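Local atomic coordinates of 6-aminohexanoate-dimer hydrolase (Bacillus anthracis, PDB entry 4GB7), a protein that probably hydrolyses the amide bond of 6-aminohexanoate dimers, as a putative serine hydrolase of the beta-lactamase superfamily. Residues Glu205-Gln210 with Ser248-Ser253; Val192-His197 with Tyr231-Glu236; Gln183-Met188 with Thr254-Trp259; Tyr212-Ile217 with Asp225-Ile230. All coordinates share one frame; numbering follows the deposited sequence. Where two conformers were deposited one is given.

Interaction 1 of 4, residues Glu205-Gln210 with Ser248-Ser253; sequences ENQDAQ and SYNNGS
The carboxamide of Gln207 lies against the backbone of Tyr249 to Asn251, residues that with Ser140 and Lys143 fit the SxxK and YxN signatures of beta-lactamase-fold serine hydrolases and so probably line the active site. In the conformer described, one of two, Gln207 OE1 accepts from Asn251 N at 2.8 Å. Its CG sits between the backbone N and carbonyl carbon (chi1 72°), the chain extending beyond it. On the other branch, Gln207 NE2 gives to Tyr249 O at 2.9 Å, standing 44° out of that carbonyl plane. A primary amide suits this spot, setting acceptor beside donor to match a backbone N-H and C=O. Asn251 answers with its own amide, crossing Gln207 at about a right angle. Its ND2 meets Asp208 OD1 on the anti side at 2.8 Å, nearly straight (168°), and makes a weak bond to Gln207 O at 3.1 Å. Asn251 OD1 takes a bond from Lys143, while the hydroxyl of Tyr249 pairs with Ser140. Further out, Asn250 is the N-cap of helix 251-265: its OD1, also bonded to Tyr194, receives Gly252 N at 2.8 Å. One water donates to both Asp208 OD1, at 2.8 Å, and Asn251 OD1, at 3.0 Å.

Interaction 2 of 4, residues Val192-His197 with Tyr231-Glu236; sequences VEYPTH and YDMLQE
Glu236 reaches across Pro195 to the imidazole of His197. Its CB rests 4.1 Å from Pro195 CD, and CG is anti to the carbonyl carbon (chi1 -70°), the chain running on extended from there. At the tip, Glu236 OE1 lies 3.5 Å from the same Pro195 CD and accepts from His197 NE2 at 2.6 Å. That bond is almost linear (175°), uses the syn lone pair of the carboxylate and lies in the imidazole plane, although the two flat groups are turned 37° apart. The other ring nitrogen, ND1, is hydrogen-bonded to Asp225, so the imidazole is pinned at both ends; two carboxylates would be expected to favour its charged form. Pro195 CB lies over one face of this ring, offset toward the rim; the fixed pyrrolidine keeps it there. The residues concerned follow strand 191-193, which pairs with strand 238-241 in a small two-stranded antiparallel sheet whose strands are joined by a long helical excursion; helix 230-235 comes shortly before the second strand. Nearer the sheet, Tyr194 makes a Met-aromatic contact: SE of Met233, a selenomethionine, sits 4.5 Å from the ring centroid, over one face, while Val192 CG1 lies over the opposite one, both displaced toward the rim. The long, flexible Met233 side chain also brings its CG to 3.6 Å from Tyr194 CE1. Tyr194 OH bonds onward to Asn250.

Interaction 3 of 4, residues Gln183-Met188 with Thr254-Trp259; sequences QQLMDM and TETLAW
OG1 of Thr254 is hydrogen-bonded to Gln358 OE1 and at the same time touched by the terminal methyl of Met188, whose CE lies 3.5 Å from it. Gln358 also gives its NE2 to Met186 O, so one amide from outside joins the two segments. Met188, modelled as selenomethionine, occupies the positive-phi position (58°) of the Schellman motif that ends helix 182-186, and from there its chain reaches back to helix 251-265. The centre of the contact is leucine on leucine. Leu185 and Leu257 slide past each other in opposite directions, Leu185 CB coming to 3.8 Å from Leu257 CG. The branched tip of Leu185 spreads further: its CD1 meets Thr256 CG2 at 3.8 Å. Thr256 can face this oily surface with its methyl because CG2 is anti to the backbone N, while OG1, beside that N (chi1 -60°), bonds to Gly252 O within its own helix. On the other flank, Leu257 CD1 packs 3.7 Å from SE of Met186, also a selenomethionine, the two side chains crossing at about a right angle. Helix 143-155, which carries Lys143, touches Thr254 and Leu257, placing this packing beside the probable catalytic elements of the beta-lactamase fold. With apolar groups doing nearly all the touching and all touching residues buried, the two segments fit together by shape, with no hydrogen bond passing directly between them.

Interaction 4 of 4, residues Tyr212-Ile217 with Asp225-Ile230; sequences YLASNI and DGPMKI
Ala214 and Lys229 bring their backbones together, CA to CA 4.6 Å, where the returning loop passes across the last turn of helix 206-214. Two CA-H...O contacts mark the approach: Ala214 CA lies 3.6 Å from Pro227 O at a favourable 165°, and Lys229 CA lies 3.2 Å from Ala214 O with a more bent geometry. Alanine suits so close an approach because its side chain is one methyl, which itself packs on the loop. Ala214 CB touches Pro227 CG at 3.8 Å and is 3.7 Å from Lys229 O as well. Proline, with its ring lying against that methyl, offers a compact apolar surface and no N-H needing a partner. Two carbonyl oxygens also stand close, Ala214 O and Met228 O, 3.2 Å apart; the guanidinium of Arg220 bonds to Met228 O and to Leu213 O, and its positive charge there may offset repulsion between the neighbouring carbonyls. Ser215 completes the contact, its OG 3.8 Å from Ile230 CG1. With OG set beside the backbone N (chi1 -56°), the hydroxyl bonds to Leu211 O one turn back and takes a bond from Gln298 NE2, meeting Ile230 by van der Waals contact. Lys229 is the N-cap of helix 230-235, and Asp232 OD2 accepts from Met228 N just before it. Asn216, with phi 66°, closes the earlier helix: a Schellman-capped helix end against which the loop leading to the next helix packs.

How the interactions relate
Interaction 3 is fully buried and largely apolar, while interaction 1, on the same helix 251-265, is partly buried and polar beside the probable catalytic residues; the backbone bond from Ser248 N to Met188 O joins them. Helix 206-214 serves interaction 1 near its start and interaction 4 at its end. Interaction 4 is buried too, yet its close approach is largely one of backbone and small side chains. Interaction 2, farthest of the four from the chain's centre, relies on a histidine-carboxylate bond and a Met-aromatic contact. One hydrogen bond from its tyrosine ties it to interaction 1, and one from its histidine to interaction 4.

Interaction 1 of 4, residues Glu205-Gln210 with Ser248-Ser253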
# COMPACT_ATOMS: atom_id res chain seq x y z
N GLU A 205 -8.17 -12.73 -5.25
CA GLU A 205 -7.06 -13.63 -5.49
C GLU A 205 -6.83 -14.51 -4.26
O GLU A 205 -7.05 -14.07 -3.15
CB GLU A 205 -5.78 -12.84 -5.80
CG GLU A 205 -5.84 -12.06 -7.11
CD GLU A 205 -4.49 -11.55 -7.58
OE1 GLU A 205 -4.44 -11.13 -8.74
OE2 GLU A 205 -3.48 -11.58 -6.83
N ASN A 206 -6.40 -15.74 -4.47
CA ASN A 206 -6.15 -16.64 -3.34
C ASN A 206 -5.11 -16.09 -2.35
O ASN A 206 -5.22 -16.29 -1.16
CB ASN A 206 -5.71 -18.03 -3.80
CG ASN A 206 -5.78 -19.03 -2.68
OD1 ASN A 206 -6.77 -19.06 -1.93
ND2 ASN A 206 -4.73 -19.84 -2.52
N GLN A 207 -4.12 -15.36 -2.85
CA GLN A 207 -3.08 -14.83 -1.96
C GLN A 207 -3.66 -13.80 -0.98
O GLN A 207 -3.16 -13.62 0.12
CB GLN A 207 -1.97 -14.17 -2.77
CG GLN A 207 -2.37 -12.85 -3.41
CD GLN A 207 -1.21 -12.15 -4.02
OE1 GLN A 207 -0.38 -11.57 -3.33
NE2 GLN A 207 -1.14 -12.18 -5.33
N ASP A 208 -4.74 -13.13 -1.39
CA ASP A 208 -5.45 -12.25 -0.49
C ASP A 208 -6.40 -13.05 0.46
O ASP A 208 -6.43 -12.82 1.66
CB ASP A 208 -6.31 -11.25 -1.28
CG ASP A 208 -5.52 -10.11 -1.88
OD1 ASP A 208 -4.52 -9.66 -1.32
OD2 ASP A 208 -5.96 -9.60 -2.92
N ALA A 209 -7.21 -13.96 -0.11
CA ALA A 209 -8.13 -14.81 0.65
C ALA A 209 -7.37 -15.48 1.79
O ALA A 209 -7.80 -15.43 2.94
CB ALA A 209 -8.78 -15.85 -0.28
N GLN A 210 -6.22 -16.04 1.49
CA GLN A 210 -5.44 -16.77 2.50
C GLN A 210 -4.95 -15.88 3.63
O GLN A 210 -4.97 -16.28 4.80
CB GLN A 210 -4.29 -17.56 1.91
CG GLN A 210 -4.75 -18.72 1.01
CD GLN A 210 -5.79 -19.62 1.65
OE1 GLN A 210 -5.56 -20.16 2.72
NE2 GLN A 210 -6.97 -19.74 1.00
N SER A 248 6.37 -12.17 -9.47
CA SER A 248 5.12 -12.79 -9.03
C SER A 248 4.67 -12.05 -7.79
O SER A 248 5.27 -12.20 -6.71
CB SER A 248 5.33 -14.27 -8.70
OG SER A 248 4.10 -14.87 -8.35
N TYR A 249 3.65 -11.21 -7.94
CA TYR A 249 3.17 -10.41 -6.82
C TYR A 249 2.58 -11.31 -5.74
O TYR A 249 1.68 -12.11 -6.01
CB TYR A 249 2.12 -9.45 -7.32
CG TYR A 249 1.72 -8.36 -6.36
CD1 TYR A 249 2.48 -7.20 -6.21
CD2 TYR A 249 0.55 -8.45 -5.67
CE1 TYR A 249 2.08 -6.17 -5.38
CE2 TYR A 249 0.14 -7.44 -4.81
CZ TYR A 249 0.90 -6.30 -4.68
OH TYR A 249 0.44 -5.33 -3.85
N ASN A 250 3.09 -11.19 -4.50
CA ASN A 250 2.59 -12.01 -3.42
C ASN A 250 2.68 -11.29 -2.07
O ASN A 250 3.76 -10.93 -1.62
CB ASN A 250 3.40 -13.32 -3.37
CG ASN A 250 2.68 -14.45 -2.64
OD1 ASN A 250 2.29 -14.31 -1.47
ND2 ASN A 250 2.50 -15.59 -3.35
N ASN A 251 1.55 -11.18 -1.39
CA ASN A 251 1.48 -10.65 -0.01
C ASN A 251 2.49 -11.32 0.91
O ASN A 251 3.05 -10.70 1.80
CB ASN A 251 0.11 -10.90 0.59
CG ASN A 251 -0.98 -10.09 -0.06
OD1 ASN A 251 -0.77 -8.98 -0.54
ND2 ASN A 251 -2.18 -10.66 -0.08
N GLY A 252 2.66 -12.62 0.75
CA GLY A 252 3.55 -13.40 1.58
C GLY A 252 4.96 -12.90 1.60
O GLY A 252 5.67 -13.07 2.63
N SER A 253 5.42 -12.33 0.49
CA SER A 253 6.78 -11.80 0.45
C SER A 253 6.95 -10.65 1.44
O SER A 253 7.89 -10.60 2.23
CB SER A 253 7.18 -11.36 -0.97
OG SER A 253 7.21 -12.47 -1.87
O HOH W 1 -0.54 -14.05 0.56
O HOH W 2 -2.51 -8.47 -2.91

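Interaction 2 of 4, residues Val192-His197 with Tyr231-Glu236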
# COMPACT_ATOMS: atom_id res chain seq x y z
N VAL A 192 5.01 -18.40 -5.49
CA VAL A 192 4.43 -19.25 -4.49
C VAL A 192 2.93 -19.35 -4.68
O VAL A 192 2.25 -18.36 -5.03
CB VAL A 192 4.72 -18.66 -3.08
CG1 VAL A 192 3.69 -19.05 -2.05
CG2 VAL A 192 6.15 -19.02 -2.62
N GLU A 193 2.40 -20.54 -4.41
CA GLU A 193 0.96 -20.78 -4.36
C GLU A 193 0.62 -21.36 -2.97
O GLU A 193 1.48 -22.01 -2.32
CB GLU A 193 0.51 -21.73 -5.51
CG GLU A 193 1.03 -23.18 -5.38
CD GLU A 193 0.54 -24.17 -6.45
OE1 GLU A 193 1.05 -25.30 -6.48
OE2 GLU A 193 -0.33 -23.82 -7.25
N TYR A 194 -0.62 -21.15 -2.56
CA TYR A 194 -1.13 -21.65 -1.31
C TYR A 194 -2.34 -22.51 -1.63
O TYR A 194 -3.00 -22.30 -2.68
CB TYR A 194 -1.61 -20.50 -0.40
CG TYR A 194 -0.60 -19.36 -0.19
CD1 TYR A 194 0.38 -19.43 0.77
CD2 TYR A 194 -0.65 -18.23 -0.96
CE1 TYR A 194 1.27 -18.39 0.96
CE2 TYR A 194 0.22 -17.19 -0.78
CZ TYR A 194 1.21 -17.29 0.18
OH TYR A 194 2.10 -16.26 0.40
N PRO A 195 -2.67 -23.43 -0.72
CA PRO A 195 -3.97 -24.08 -0.83
C PRO A 195 -5.10 -23.07 -0.76
O PRO A 195 -4.92 -21.98 -0.24
CB PRO A 195 -4.03 -24.99 0.40
CG PRO A 195 -2.63 -25.11 0.89
CD PRO A 195 -1.89 -23.90 0.44
N THR A 196 -6.25 -23.42 -1.30
CA THR A 196 -7.45 -22.61 -1.10
C THR A 196 -8.20 -22.95 0.19
O THR A 196 -8.94 -22.12 0.69
CB THR A 196 -8.44 -22.76 -2.27
OG1 THR A 196 -8.96 -24.09 -2.32
CG2 THR A 196 -7.79 -22.38 -3.60
N HIS A 197 -8.04 -24.17 0.72
CA HIS A 197 -8.85 -24.63 1.88
C HIS A 197 -10.33 -24.49 1.62
O HIS A 197 -11.14 -24.23 2.51
CB HIS A 197 -8.42 -23.89 3.15
CG HIS A 197 -6.97 -24.10 3.46
ND1 HIS A 197 -6.49 -25.29 3.87
CD2 HIS A 197 -5.87 -23.26 3.34
CE1 HIS A 197 -5.15 -25.22 3.99
NE2 HIS A 197 -4.77 -23.97 3.70
N TYR A 231 1.75 -16.37 10.02
CA TYR A 231 2.92 -17.17 9.77
C TYR A 231 2.61 -18.59 9.30
O TYR A 231 3.43 -19.19 8.57
CB TYR A 231 3.82 -17.20 10.99
CG TYR A 231 4.37 -15.86 11.47
CD1 TYR A 231 4.46 -14.75 10.63
CD2 TYR A 231 4.80 -15.70 12.76
CE1 TYR A 231 4.96 -13.55 11.07
CE2 TYR A 231 5.33 -14.48 13.21
CZ TYR A 231 5.40 -13.41 12.36
OH TYR A 231 5.92 -12.20 12.78
N ASP A 232 1.47 -19.12 9.72
CA ASP A 232 0.99 -20.43 9.22
C ASP A 232 0.86 -20.44 7.69
O ASP A 232 1.18 -21.41 7.01
CB ASP A 232 -0.38 -20.79 9.81
CG ASP A 232 -0.34 -21.18 11.27
OD1 ASP A 232 0.77 -21.32 11.90
OD2 ASP A 232 -1.47 -21.37 11.79
N MSE A 233 0.35 -19.35 7.16
CA MSE A 233 0.21 -19.20 5.71
C MSE A 233 1.56 -19.30 5.02
O MSE A 233 1.69 -19.92 3.99
CB MSE A 233 -0.50 -17.87 5.37
CG MSE A 233 -0.67 -17.62 3.87
SE MSE A 233 -1.20 -15.83 3.42
CE MSE A 233 0.54 -15.00 3.75
N LEU A 234 2.57 -18.65 5.60
CA LEU A 234 3.90 -18.66 5.01
C LEU A 234 4.45 -20.07 4.99
O LEU A 234 5.14 -20.44 4.04
CB LEU A 234 4.82 -17.74 5.79
CG LEU A 234 4.41 -16.26 5.80
CD1 LEU A 234 5.41 -15.45 6.63
CD2 LEU A 234 4.15 -15.66 4.41
N GLN A 235 4.08 -20.88 5.99
CA GLN A 235 4.57 -22.24 6.12
C GLN A 235 3.87 -23.17 5.11
O GLN A 235 4.41 -24.24 4.77
CB GLN A 235 4.35 -22.78 7.54
CG GLN A 235 5.18 -22.17 8.65
CD GLN A 235 6.65 -22.42 8.55
OE1 GLN A 235 7.12 -23.05 7.58
NE2 GLN A 235 7.42 -21.90 9.52
N GLU A 236 2.71 -22.76 4.63
CA GLU A 236 1.97 -23.51 3.61
C GLU A 236 2.42 -23.24 2.16
O GLU A 236 1.92 -23.88 1.23
CB GLU A 236 0.46 -23.19 3.70
CG GLU A 236 -0.24 -23.74 4.92
CD GLU A 236 -1.74 -23.81 4.76
OE1 GLU A 236 -2.29 -23.19 3.82
OE2 GLU A 236 -2.38 -24.49 5.58

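Interaction 3 of 4, residues Gln183-Met188 with Thr254-Trp259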
# COMPACT_ATOMS: atom_id res chain seq x y z
N GLN A 183 16.33 -9.34 -1.00
CA GLN A 183 16.18 -8.58 -2.22
C GLN A 183 15.11 -9.18 -3.14
O GLN A 183 14.29 -8.44 -3.70
CB GLN A 183 17.52 -8.35 -2.93
CG GLN A 183 17.42 -7.29 -4.04
CD GLN A 183 17.00 -5.92 -3.51
OE1 GLN A 183 17.64 -5.36 -2.64
NE2 GLN A 183 15.93 -5.37 -4.06
N GLN A 184 15.12 -10.50 -3.31
CA GLN A 184 14.06 -11.21 -4.07
C GLN A 184 12.67 -10.95 -3.54
O GLN A 184 11.71 -10.73 -4.32
CB GLN A 184 14.39 -12.70 -4.19
CG GLN A 184 15.56 -12.90 -5.15
CD GLN A 184 16.22 -14.30 -5.03
OE1 GLN A 184 15.93 -15.10 -4.08
NE2 GLN A 184 17.11 -14.60 -5.96
N LEU A 185 12.55 -10.96 -2.21
CA LEU A 185 11.28 -10.64 -1.55
C LEU A 185 10.87 -9.18 -1.83
O LEU A 185 9.69 -8.89 -2.24
CB LEU A 185 11.36 -10.92 -0.05
CG LEU A 185 11.54 -12.37 0.37
CD1 LEU A 185 12.06 -12.49 1.81
CD2 LEU A 185 10.28 -13.20 0.25
N MSE A 186 11.81 -8.28 -1.59
CA MSE A 186 11.63 -6.84 -1.90
C MSE A 186 11.13 -6.57 -3.33
O MSE A 186 10.28 -5.68 -3.57
CB MSE A 186 12.93 -6.07 -1.64
CG MSE A 186 13.31 -5.88 -0.18
SE MSE A 186 12.17 -4.54 0.62
CE MSE A 186 13.31 -3.07 0.23
N ASP A 187 11.64 -7.37 -4.28
CA ASP A 187 11.29 -7.20 -5.69
C ASP A 187 10.14 -8.09 -6.18
O ASP A 187 9.89 -8.15 -7.40
CB ASP A 187 12.54 -7.41 -6.57
CG ASP A 187 13.56 -6.28 -6.42
OD1 ASP A 187 13.14 -5.16 -6.09
OD2 ASP A 187 14.77 -6.53 -6.56
N MSE A 188 9.48 -8.81 -5.27
CA MSE A 188 8.36 -9.65 -5.63
C MSE A 188 8.78 -10.69 -6.70
O MSE A 188 8.13 -10.90 -7.68
CB MSE A 188 7.17 -8.79 -6.09
CG MSE A 188 6.50 -8.14 -4.94
SE MSE A 188 5.75 -9.21 -3.60
CE MSE A 188 4.58 -7.87 -2.84
N THR A 254 6.00 -9.71 1.43
CA THR A 254 6.02 -8.61 2.39
C THR A 254 5.86 -9.12 3.83
O THR A 254 6.52 -8.62 4.76
CB THR A 254 4.89 -7.63 2.07
OG1 THR A 254 4.86 -7.42 0.67
CG2 THR A 254 5.11 -6.28 2.81
N GLU A 255 5.01 -10.13 4.03
CA GLU A 255 4.79 -10.69 5.38
C GLU A 255 6.07 -11.30 5.90
O GLU A 255 6.37 -11.18 7.10
CB GLU A 255 3.66 -11.69 5.42
CG GLU A 255 2.27 -11.15 5.05
CD GLU A 255 1.74 -10.04 5.94
OE1 GLU A 255 2.29 -9.78 7.05
OE2 GLU A 255 0.74 -9.40 5.50
N THR A 256 6.84 -11.92 5.01
CA THR A 256 8.13 -12.50 5.42
C THR A 256 9.11 -11.40 5.86
O THR A 256 9.79 -11.49 6.90
CB THR A 256 8.72 -13.37 4.31
OG1 THR A 256 7.81 -14.46 4.00
CG2 THR A 256 10.09 -13.99 4.74
N LEU A 257 9.24 -10.40 5.03
CA LEU A 257 10.05 -9.22 5.36
C LEU A 257 9.65 -8.61 6.70
O LEU A 257 10.49 -8.25 7.49
CB LEU A 257 9.96 -8.18 4.21
CG LEU A 257 10.60 -8.55 2.88
CD1 LEU A 257 10.28 -7.53 1.79
CD2 LEU A 257 12.12 -8.71 3.04
N ALA A 258 8.36 -8.47 6.96
CA ALA A 258 7.91 -7.96 8.26
C ALA A 258 8.31 -8.86 9.43
O ALA A 258 8.63 -8.36 10.51
CB ALA A 258 6.41 -7.66 8.25
N TRP A 259 8.27 -10.18 9.23
CA TRP A 259 8.72 -11.12 10.24
C TRP A 259 10.17 -10.90 10.55
O TRP A 259 10.56 -10.87 11.70
CB TRP A 259 8.44 -12.55 9.77
CG TRP A 259 8.51 -13.63 10.80
CD1 TRP A 259 8.87 -13.54 12.16
CD2 TRP A 259 8.15 -15.02 10.59
NE1 TRP A 259 8.76 -14.77 12.78
CE2 TRP A 259 8.35 -15.71 11.87
CE3 TRP A 259 7.69 -15.73 9.50
CZ2 TRP A 259 8.07 -17.06 12.01
CZ3 TRP A 259 7.42 -17.09 9.65
CH2 TRP A 259 7.62 -17.74 10.88

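Interaction 4 of 4, residues Tyr212-Ile217 with Asp225-Ile230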
# COMPACT_ATOMS: atom_id res chain seq x y z
N TYR A 212 -6.39 -13.12 4.61
CA TYR A 212 -7.55 -12.80 5.42
C TYR A 212 -8.08 -14.00 6.26
O TYR A 212 -8.45 -13.80 7.39
CB TYR A 212 -8.66 -12.21 4.56
CG TYR A 212 -8.29 -10.93 3.82
CD1 TYR A 212 -7.33 -10.05 4.31
CD2 TYR A 212 -8.97 -10.55 2.69
CE1 TYR A 212 -7.01 -8.89 3.65
CE2 TYR A 212 -8.63 -9.40 2.00
CZ TYR A 212 -7.70 -8.55 2.49
OH TYR A 212 -7.40 -7.40 1.80
N LEU A 213 -8.08 -15.22 5.71
CA LEU A 213 -8.43 -16.41 6.47
C LEU A 213 -7.42 -16.60 7.63
O LEU A 213 -7.81 -16.84 8.77
CB LEU A 213 -8.45 -17.63 5.59
CG LEU A 213 -9.68 -17.71 4.67
CD1 LEU A 213 -9.35 -18.61 3.47
CD2 LEU A 213 -10.93 -18.15 5.43
N ALA A 214 -6.15 -16.45 7.33
CA ALA A 214 -5.09 -16.50 8.37
C ALA A 214 -5.30 -15.51 9.51
O ALA A 214 -4.95 -15.80 10.68
CB ALA A 214 -3.72 -16.29 7.74
N SER A 215 -5.87 -14.35 9.18
CA SER A 215 -6.11 -13.28 10.11
C SER A 215 -7.49 -13.36 10.75
O SER A 215 -7.86 -12.46 11.50
CB SER A 215 -6.01 -11.92 9.40
OG SER A 215 -4.79 -11.76 8.74
N ASN A 216 -8.26 -14.40 10.41
CA ASN A 216 -9.58 -14.61 10.96
C ASN A 216 -10.60 -13.54 10.58
O ASN A 216 -11.48 -13.23 11.37
CB ASN A 216 -9.50 -14.74 12.50
CG ASN A 216 -10.75 -15.38 13.08
OD1 ASN A 216 -11.36 -16.24 12.45
ND2 ASN A 216 -11.13 -14.97 14.28
N ILE A 217 -10.46 -12.94 9.39
CA ILE A 217 -11.39 -11.89 8.98
C ILE A 217 -12.18 -12.28 7.73
O ILE A 217 -12.91 -11.46 7.17
CB ILE A 217 -10.72 -10.49 8.83
CG1 ILE A 217 -9.73 -10.41 7.67
CG2 ILE A 217 -10.05 -10.06 10.12
CD1 ILE A 217 -9.22 -8.99 7.41
N ASP A 225 -9.25 -26.19 7.64
CA ASP A 225 -7.96 -26.76 7.97
C ASP A 225 -6.84 -25.85 7.45
O ASP A 225 -5.73 -26.28 7.14
CB ASP A 225 -7.83 -28.16 7.32
CG ASP A 225 -7.80 -28.11 5.78
OD1 ASP A 225 -8.25 -27.12 5.15
OD2 ASP A 225 -7.33 -29.09 5.19
N GLY A 226 -7.13 -24.56 7.36
CA GLY A 226 -6.19 -23.63 6.82
C GLY A 226 -5.39 -22.91 7.89
O GLY A 226 -5.42 -23.27 9.08
N PRO A 227 -4.69 -21.84 7.48
CA PRO A 227 -3.83 -21.14 8.44
C PRO A 227 -4.60 -20.46 9.58
O PRO A 227 -5.70 -19.90 9.35
CB PRO A 227 -3.08 -20.14 7.53
CG PRO A 227 -4.07 -19.87 6.44
CD PRO A 227 -4.58 -21.25 6.13
N MSE A 228 -4.05 -20.50 10.79
CA MSE A 228 -4.69 -19.91 11.97
C MSE A 228 -4.10 -18.56 12.38
O MSE A 228 -4.69 -17.84 13.16
CB MSE A 228 -4.64 -20.89 13.17
CG MSE A 228 -5.35 -22.26 12.94
SE MSE A 228 -7.27 -22.03 12.62
CE MSE A 228 -7.81 -21.64 14.48
N LYS A 229 -2.93 -18.25 11.81
CA LYS A 229 -2.25 -17.00 12.00
C LYS A 229 -1.43 -16.77 10.74
O LYS A 229 -1.19 -17.71 9.99
CB LYS A 229 -1.38 -17.06 13.24
CG LYS A 229 -0.27 -18.07 13.18
CD LYS A 229 0.49 -18.09 14.49
CE LYS A 229 1.66 -19.04 14.45
NZ LYS A 229 2.55 -18.85 15.62
N ILE A 230 -0.98 -15.54 10.51
CA ILE A 230 -0.26 -15.19 9.27
C ILE A 230 0.96 -16.09 9.00
O ILE A 230 1.17 -16.53 7.87
CB ILE A 230 0.12 -13.69 9.28
CG1 ILE A 230 -1.14 -12.81 9.19
CG2 ILE A 230 1.06 -13.34 8.12
CD1 ILE A 230 -0.82 -11.37 9.54